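Local coordinates for protein Nadp(h)-dependent ketose reductase (Bemisia argentifolii, PDB 1E3J) that probably reduces fructose to its polyol with NADPH, as a zinc-dependent ketose reductase (sorbitol dehydrogenase) of the alcohol dehydrogenase family, at residues N124-Y128 with L325-V329; I229-R234 with I256-I260. Residues are numbered along the deposited sequence.

Interaction 1: N124-Y128 with L325-V329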
ATOM      1  N   ASN A 124       3.909 -34.246 -11.012  1.00 40.48           N
ATOM      2  CA  ASN A 124       3.528 -35.260 -10.046  1.00 40.24           C
ATOM      3  C   ASN A 124       2.378 -36.195 -10.480  1.00 39.60           C
ATOM      4  O   ASN A 124       1.637 -36.684  -9.618  1.00 37.63           O
ATOM      5  CB  ASN A 124       3.170 -34.545  -8.735  1.00 41.42           C
ATOM      6  CG  ASN A 124       2.295 -33.321  -8.979  1.00 43.70           C
ATOM      7  OD1 ASN A 124       1.447 -33.335  -9.892  1.00 44.06           O
ATOM      8  ND2 ASN A 124       2.488 -32.255  -8.173  1.00 39.80           N
ATOM      9  N   LEU A 125       2.194 -36.405 -11.788  1.00 37.58           N
ATOM     10  CA  LEU A 125       1.135 -37.302 -12.238  1.00 39.11           C
ATOM     11  C   LEU A 125       1.862 -38.626 -12.234  1.00 38.72           C
ATOM     12  O   LEU A 125       2.376 -39.049 -13.244  1.00 40.25           O
ATOM     13  CB  LEU A 125       0.642 -36.949 -13.651  1.00 40.26           C
ATOM     14  CG  LEU A 125      -0.476 -37.866 -14.204  1.00 41.45           C
ATOM     15  CD1 LEU A 125      -1.700 -37.820 -13.276  1.00 38.58           C
ATOM     16  CD2 LEU A 125      -0.870 -37.447 -15.618  1.00 41.49           C
ATOM     17  N   ALA A 126       1.956 -39.218 -11.050  1.00 38.02           N
ATOM     18  CA  ALA A 126       2.663 -40.464 -10.805  1.00 39.67           C
ATOM     19  C   ALA A 126       2.071 -40.977  -9.495  1.00 40.94           C
ATOM     20  O   ALA A 126       1.295 -40.258  -8.854  1.00 40.58           O
ATOM     21  CB  ALA A 126       4.147 -40.195 -10.619  1.00 38.50           C
ATOM     22  N   ARG A 127       2.446 -42.187  -9.088  1.00 40.81           N
ATOM     23  CA  ARG A 127       1.892 -42.769  -7.862  1.00 42.96           C
ATOM     24  C   ARG A 127       2.569 -42.166  -6.662  1.00 41.41           C
ATOM     25  O   ARG A 127       1.965 -42.014  -5.606  1.00 39.87           O
ATOM     26  CB  ARG A 127       2.124 -44.297  -7.787  1.00 45.03           C
ATOM     27  CG  ARG A 127       1.567 -45.121  -8.936  1.00 47.32           C
ATOM     28  CD  ARG A 127       0.096 -45.554  -8.744  1.00 50.32           C
ATOM     29  NE  ARG A 127      -0.304 -46.496  -9.809  1.00 52.48           N
ATOM     30  CZ  ARG A 127      -1.523 -46.556 -10.338  1.00 53.76           C
ATOM     31  NH1 ARG A 127      -2.483 -45.744  -9.904  1.00 53.70           N
ATOM     32  NH2 ARG A 127      -1.775 -47.391 -11.339  1.00 54.37           N
ATOM     33  N   TYR A 128       3.852 -41.894  -6.825  1.00 40.95           N
ATOM     34  CA  TYR A 128       4.650 -41.325  -5.765  1.00 44.55           C
ATOM     35  C   TYR A 128       5.372 -40.083  -6.220  1.00 43.86           C
ATOM     36  O   TYR A 128       5.778 -39.973  -7.379  1.00 45.51           O
ATOM     37  CB  TYR A 128       5.665 -42.327  -5.246  1.00 44.81           C
ATOM     38  CG  TYR A 128       5.027 -43.422  -4.471  1.00 49.82           C
ATOM     39  CD1 TYR A 128       4.740 -43.260  -3.115  1.00 50.82           C
ATOM     40  CD2 TYR A 128       4.640 -44.611  -5.091  1.00 50.66           C
ATOM     41  CE1 TYR A 128       4.077 -44.258  -2.397  1.00 53.40           C
ATOM     42  CE2 TYR A 128       3.972 -45.615  -4.373  1.00 52.82           C
ATOM     43  CZ  TYR A 128       3.696 -45.434  -3.032  1.00 52.82           C
ATOM     44  OH  TYR A 128       3.048 -46.429  -2.322  1.00 54.86           O
ATOM     45  N   LEU A 325      -5.329 -43.055 -13.303  1.00 44.10           N
ATOM     46  CA  LEU A 325      -4.036 -42.785 -13.894  1.00 45.41           C
ATOM     47  C   LEU A 325      -3.846 -43.592 -15.191  1.00 48.25           C
ATOM     48  O   LEU A 325      -3.295 -43.094 -16.189  1.00 47.50           O
ATOM     49  CB  LEU A 325      -2.946 -43.098 -12.861  1.00 42.40           C
ATOM     50  CG  LEU A 325      -1.494 -42.890 -13.285  1.00 44.56           C
ATOM     51  CD1 LEU A 325      -1.248 -41.443 -13.731  1.00 45.51           C
ATOM     52  CD2 LEU A 325      -0.583 -43.251 -12.122  1.00 45.27           C
ATOM     53  N   GLU A 326      -4.327 -44.833 -15.206  1.00 49.57           N
ATOM     54  CA  GLU A 326      -4.183 -45.642 -16.421  1.00 51.10           C
ATOM     55  C   GLU A 326      -4.846 -44.977 -17.650  1.00 49.62           C
ATOM     56  O   GLU A 326      -4.425 -45.198 -18.781  1.00 48.88           O
ATOM     57  CB  GLU A 326      -4.770 -47.051 -16.195  1.00 52.64           C
ATOM     58  CG  GLU A 326      -4.085 -47.875 -15.075  1.00 55.89           C
ATOM     59  CD  GLU A 326      -4.537 -47.486 -13.649  1.00 60.15           C
ATOM     60  OE1 GLU A 326      -5.322 -46.517 -13.475  1.00 61.39           O
ATOM     61  OE2 GLU A 326      -4.095 -48.155 -12.687  1.00 60.18           O
ATOM     62  N   GLN A 327      -5.878 -44.161 -17.438  1.00 47.95           N
ATOM     63  CA  GLN A 327      -6.563 -43.514 -18.558  1.00 47.70           C
ATOM     64  C   GLN A 327      -6.123 -42.068 -18.835  1.00 46.23           C
ATOM     65  O   GLN A 327      -6.868 -41.289 -19.441  1.00 45.77           O
ATOM     66  CB  GLN A 327      -8.079 -43.542 -18.336  1.00 49.83           C
ATOM     67  CG  GLN A 327      -8.776 -44.778 -18.870  1.00 54.89           C
ATOM     68  CD  GLN A 327      -8.391 -46.041 -18.105  1.00 58.37           C
ATOM     69  OE1 GLN A 327      -8.726 -46.208 -16.918  1.00 58.92           O
ATOM     70  NE2 GLN A 327      -7.673 -46.946 -18.780  1.00 58.53           N
ATOM     71  N   THR A 328      -4.914 -41.725 -18.407  1.00 44.54           N
ATOM     72  CA  THR A 328      -4.383 -40.385 -18.589  1.00 45.54           C
ATOM     73  C   THR A 328      -4.543 -39.832 -19.998  1.00 45.43           C
ATOM     74  O   THR A 328      -4.968 -38.680 -20.175  1.00 43.08           O
ATOM     75  CB  THR A 328      -2.879 -40.329 -18.191  1.00 45.66           C
ATOM     76  OG1 THR A 328      -2.763 -40.475 -16.776  1.00 46.90           O
ATOM     77  CG2 THR A 328      -2.260 -39.002 -18.601  1.00 46.33           C
ATOM     78  N   VAL A 329      -4.206 -40.629 -21.010  1.00 46.87           N
ATOM     79  CA  VAL A 329      -4.329 -40.135 -22.388  1.00 48.98           C
ATOM     80  C   VAL A 329      -5.766 -39.777 -22.718  1.00 49.53           C
ATOM     81  O   VAL A 329      -6.043 -38.769 -23.384  1.00 51.57           O
ATOM     82  CB  VAL A 329      -3.788 -41.139 -23.411  1.00 49.72           C
ATOM     83  CG1 VAL A 329      -4.147 -40.679 -24.835  1.00 49.58           C
ATOM     84  CG2 VAL A 329      -2.280 -41.248 -23.243  1.00 49.13           C
TER
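A leucine-to-leucine contact flanked by a salt bridge joins the loop leading into strand 128-132 to the 3-10 turn after strand 319-324 and the start of helix 328-337. L325 gives up the most surface here: its CB points toward 124-128, and its CD1 lies 3.7 Å from CD1 of L125. L125 is the centre of an inverse gamma turn; its CB points sideways, yet the end reaches across, with CD2 3.6 Å from CG2 of T328. Both leucines are buried, and their branched ends fill the space between the chains. T328 suits the helix start, its methyl packing on L125 while its OG1 donates a 2.7 Å hydrogen bond to O of L325. This belongs to the GroES-like catalytic domain of the zinc alcohol dehydrogenase fold; the side chain of L125 is about 8 Å from that of H66, which binds zinc with C41 and E67. L6 of strand 6-12 touches both R127 and L325. At the more exposed edge the long R127 spans the gap, its NH2 donating a salt-bridge hydrogen bond to OE2 of E326 at 2.8 Å, and CD2 of L325 lies over one guanidinium face, 3.8 Å from NH1 of R127. NH1 of R127 also forms a hydrogen bond with O of C349.

Interaction 2: I229-R234 with I256-I260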
ATOM      1  N   ILE A 229     -22.205  -5.108 -26.493  1.00 49.78           N
ATOM      2  CA  ILE A 229     -21.849  -6.018 -25.404  1.00 48.49           C
ATOM      3  C   ILE A 229     -21.661  -5.161 -24.177  1.00 47.06           C
ATOM      4  O   ILE A 229     -22.165  -5.447 -23.105  1.00 47.83           O
ATOM      5  CB  ILE A 229     -20.553  -6.758 -25.692  1.00 48.81           C
ATOM      6  CG1 ILE A 229     -20.819  -7.776 -26.786  1.00 48.02           C
ATOM      7  CG2 ILE A 229     -20.018  -7.458 -24.395  1.00 49.25           C
ATOM      8  CD1 ILE A 229     -19.589  -8.451 -27.271  1.00 50.92           C
ATOM      9  N   ILE A 230     -20.965  -4.062 -24.351  1.00 47.70           N
ATOM     10  CA  ILE A 230     -20.737  -3.184 -23.231  1.00 48.34           C
ATOM     11  C   ILE A 230     -22.030  -2.679 -22.609  1.00 50.20           C
ATOM     12  O   ILE A 230     -22.241  -2.847 -21.396  1.00 48.30           O
ATOM     13  CB  ILE A 230     -19.828  -2.029 -23.649  1.00 47.84           C
ATOM     14  CG1 ILE A 230     -18.382  -2.556 -23.707  1.00 49.77           C
ATOM     15  CG2 ILE A 230     -20.002  -0.845 -22.709  1.00 45.40           C
ATOM     16  CD1 ILE A 230     -17.332  -1.509 -24.180  1.00 51.39           C
ATOM     17  N   GLU A 231     -22.915  -2.087 -23.422  1.00 51.41           N
ATOM     18  CA  GLU A 231     -24.168  -1.571 -22.871  1.00 52.45           C
ATOM     19  C   GLU A 231     -24.976  -2.647 -22.172  1.00 49.81           C
ATOM     20  O   GLU A 231     -25.561  -2.393 -21.146  1.00 49.80           O
ATOM     21  CB  GLU A 231     -25.035  -0.894 -23.945  1.00 58.84           C
ATOM     22  CG  GLU A 231     -26.376  -0.352 -23.390  1.00 63.82           C
ATOM     23  CD  GLU A 231     -26.211   0.516 -22.127  1.00 68.37           C
ATOM     24  OE1 GLU A 231     -25.378   1.465 -22.141  1.00 70.97           O
ATOM     25  OE2 GLU A 231     -26.926   0.256 -21.121  1.00 69.39           O
ATOM     26  N   ARG A 232     -24.980  -3.837 -22.727  0.50 49.06           N
ATOM     27  CA  ARG A 232     -25.706  -4.925 -22.116  0.50 48.78           C
ATOM     28  C   ARG A 232     -25.152  -5.121 -20.696  0.50 49.94           C
ATOM     29  O   ARG A 232     -25.898  -5.288 -19.731  0.50 50.27           O
ATOM     30  CB  ARG A 232     -25.531  -6.190 -22.960  0.50 45.99           C
ATOM     31  CG  ARG A 232     -26.250  -7.402 -22.408  0.50 44.26           C
ATOM     32  CD  ARG A 232     -27.003  -8.123 -23.516  0.50 40.10           C
ATOM     33  NE  ARG A 232     -26.087  -8.692 -24.478  0.50 35.02           N
ATOM     34  CZ  ARG A 232     -25.668  -9.940 -24.439  0.50 34.07           C
ATOM     35  NH1 ARG A 232     -26.101 -10.755 -23.475  0.50 34.39           N
ATOM     36  NH2 ARG A 232     -24.798 -10.360 -25.344  0.50 29.63           N
ATOM     37  N   ILE A 233     -23.832  -5.075 -20.569  1.00 51.41           N
ATOM     38  CA  ILE A 233     -23.189  -5.258 -19.264  1.00 51.70           C
ATOM     39  C   ILE A 233     -23.457  -4.054 -18.362  1.00 53.98           C
ATOM     40  O   ILE A 233     -23.737  -4.207 -17.174  1.00 55.64           O
ATOM     41  CB  ILE A 233     -21.662  -5.433 -19.386  1.00 48.44           C
ATOM     42  CG1 ILE A 233     -21.342  -6.663 -20.227  1.00 47.10           C
ATOM     43  CG2 ILE A 233     -21.040  -5.517 -17.995  1.00 47.44           C
ATOM     44  CD1 ILE A 233     -20.008  -6.588 -21.001  1.00 41.90           C
ATOM     45  N   ARG A 234     -23.366  -2.854 -18.911  1.00 56.27           N
ATOM     46  CA  ARG A 234     -23.582  -1.671 -18.092  1.00 60.15           C
ATOM     47  C   ARG A 234     -25.000  -1.651 -17.564  1.00 60.72           C
ATOM     48  O   ARG A 234     -25.245  -1.284 -16.411  1.00 60.65           O
ATOM     49  CB  ARG A 234     -23.314  -0.411 -18.907  1.00 62.18           C
ATOM     50  CG  ARG A 234     -23.185   0.865 -18.087  1.00 66.22           C
ATOM     51  CD  ARG A 234     -23.095   2.077 -19.029  1.00 69.68           C
ATOM     52  NE  ARG A 234     -21.991   1.948 -19.986  1.00 70.45           N
ATOM     53  CZ  ARG A 234     -20.843   2.614 -19.894  1.00 72.45           C
ATOM     54  NH1 ARG A 234     -20.646   3.472 -18.887  1.00 71.91           N
ATOM     55  NH2 ARG A 234     -19.879   2.411 -20.791  1.00 72.55           N
ATOM     56  N   ILE A 256     -12.752  -5.020 -24.571  1.00 38.93           N
ATOM     57  CA  ILE A 256     -13.988  -4.784 -23.851  1.00 39.94           C
ATOM     58  C   ILE A 256     -13.640  -4.476 -22.389  1.00 40.26           C
ATOM     59  O   ILE A 256     -14.184  -3.533 -21.797  1.00 40.77           O
ATOM     60  CB  ILE A 256     -14.940  -6.046 -23.917  1.00 38.73           C
ATOM     61  CG1 ILE A 256     -15.599  -6.138 -25.297  1.00 41.50           C
ATOM     62  CG2 ILE A 256     -16.055  -5.931 -22.883  1.00 36.62           C
ATOM     63  CD1 ILE A 256     -16.493  -7.340 -25.458  1.00 40.15           C
ATOM     64  N   GLY A 257     -12.742  -5.289 -21.821  1.00 40.44           N
ATOM     65  CA  GLY A 257     -12.333  -5.122 -20.429  1.00 40.11           C
ATOM     66  C   GLY A 257     -11.868  -3.708 -20.169  1.00 38.57           C
ATOM     67  O   GLY A 257     -12.271  -3.084 -19.202  1.00 40.57           O
ATOM     68  N   ILE A 258     -11.024  -3.207 -21.052  1.00 38.00           N
ATOM     69  CA  ILE A 258     -10.526  -1.851 -20.969  1.00 39.31           C
ATOM     70  C   ILE A 258     -11.645  -0.807 -21.097  1.00 42.37           C
ATOM     71  O   ILE A 258     -11.636   0.246 -20.423  1.00 42.31           O
ATOM     72  CB  ILE A 258      -9.540  -1.595 -22.108  1.00 40.56           C
ATOM     73  CG1 ILE A 258      -8.306  -2.474 -21.913  1.00 42.62           C
ATOM     74  CG2 ILE A 258      -9.173  -0.092 -22.179  1.00 43.05           C
ATOM     75  CD1 ILE A 258      -7.310  -2.383 -23.037  1.00 45.48           C
ATOM     76  N   ASN A 259     -12.615  -1.073 -21.968  1.00 41.54           N
ATOM     77  CA  ASN A 259     -13.644  -0.077 -22.174  1.00 42.41           C
ATOM     78  C   ASN A 259     -14.790  -0.126 -21.179  1.00 43.39           C
ATOM     79  O   ASN A 259     -15.470   0.868 -20.970  1.00 44.59           O
ATOM     80  CB  ASN A 259     -14.154  -0.160 -23.617  1.00 41.84           C
ATOM     81  CG  ASN A 259     -13.108   0.308 -24.630  1.00 43.92           C
ATOM     82  OD1 ASN A 259     -12.425   1.307 -24.412  1.00 45.10           O
ATOM     83  ND2 ASN A 259     -12.982  -0.408 -25.736  1.00 45.37           N
ATOM     84  N   ILE A 260     -14.989  -1.264 -20.531  1.00 42.50           N
ATOM     85  CA  ILE A 260     -16.078  -1.369 -19.578  1.00 42.75           C
ATOM     86  C   ILE A 260     -15.615  -1.130 -18.133  1.00 42.34           C
ATOM     87  O   ILE A 260     -16.438  -0.861 -17.238  1.00 41.75           O
ATOM     88  CB  ILE A 260     -16.693  -2.752 -19.650  1.00 44.79           C
ATOM     89  CG1 ILE A 260     -17.916  -2.846 -18.744  1.00 47.85           C
ATOM     90  CG2 ILE A 260     -15.659  -3.769 -19.219  1.00 46.20           C
ATOM     91  CD1 ILE A 260     -19.115  -2.052 -19.196  1.00 50.73           C
TER
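I260, I230 and I256 bury the most surface where helices 226-236 and 251-260 meet. The CB of I260 points toward the neighbouring helix, and its CD1 sits 3.8 Å from CG2 of I230 and 4.1 Å from CG2 of I233. The CA-to-CB bond of I230 runs sideways to 256-260, but its extended m,t chain brings CD1 within 3.5 Å of CB of N259. One turn back, I256 sits against three isoleucines: its CD1 lies 3.7 Å from CG2 of I229, and its CG2 4.2 Å from CG1 of I230 and 4.4 Å from CD1 of I233. Both helices pack side by side on one face of the parallel sheet of the Rossmann-type coenzyme domain; they precede and follow strand 243-246, so the contact joins successive helices of the alternating beta-alpha pattern. The short axes approach to 10.5 Å and cross at -49°, spacing that bulky, branched isoleucines fill without any hydrogen bond between the segments. At the more exposed margin N259 offers its CB to I230 while its OD1 hydrogen-bonds to ND2 of N283.

How the interactions relate
The two contacts belong to different domains, with centres 42 Å apart on opposite sides of the chain's centre, and share no helix or strand. Interaction 1 is the more buried and bridges distant parts of the sequence, 197 residues apart, whereas interaction 2 joins neighbouring helices only 22 residues apart, all within the long span that interaction 1 encloses. Their chemistry differs too. In interaction 1 a loop meets a 3-10 turn and a helix start, through two leucines, a threonine and an ionic pair at the more exposed edge; in interaction 2 regular helices present repeated isoleucines, and there is no hydrogen bond across. Interaction 1 lies nearer the zinc site of C41, H66 and E67; interaction 2 is remote from both metals.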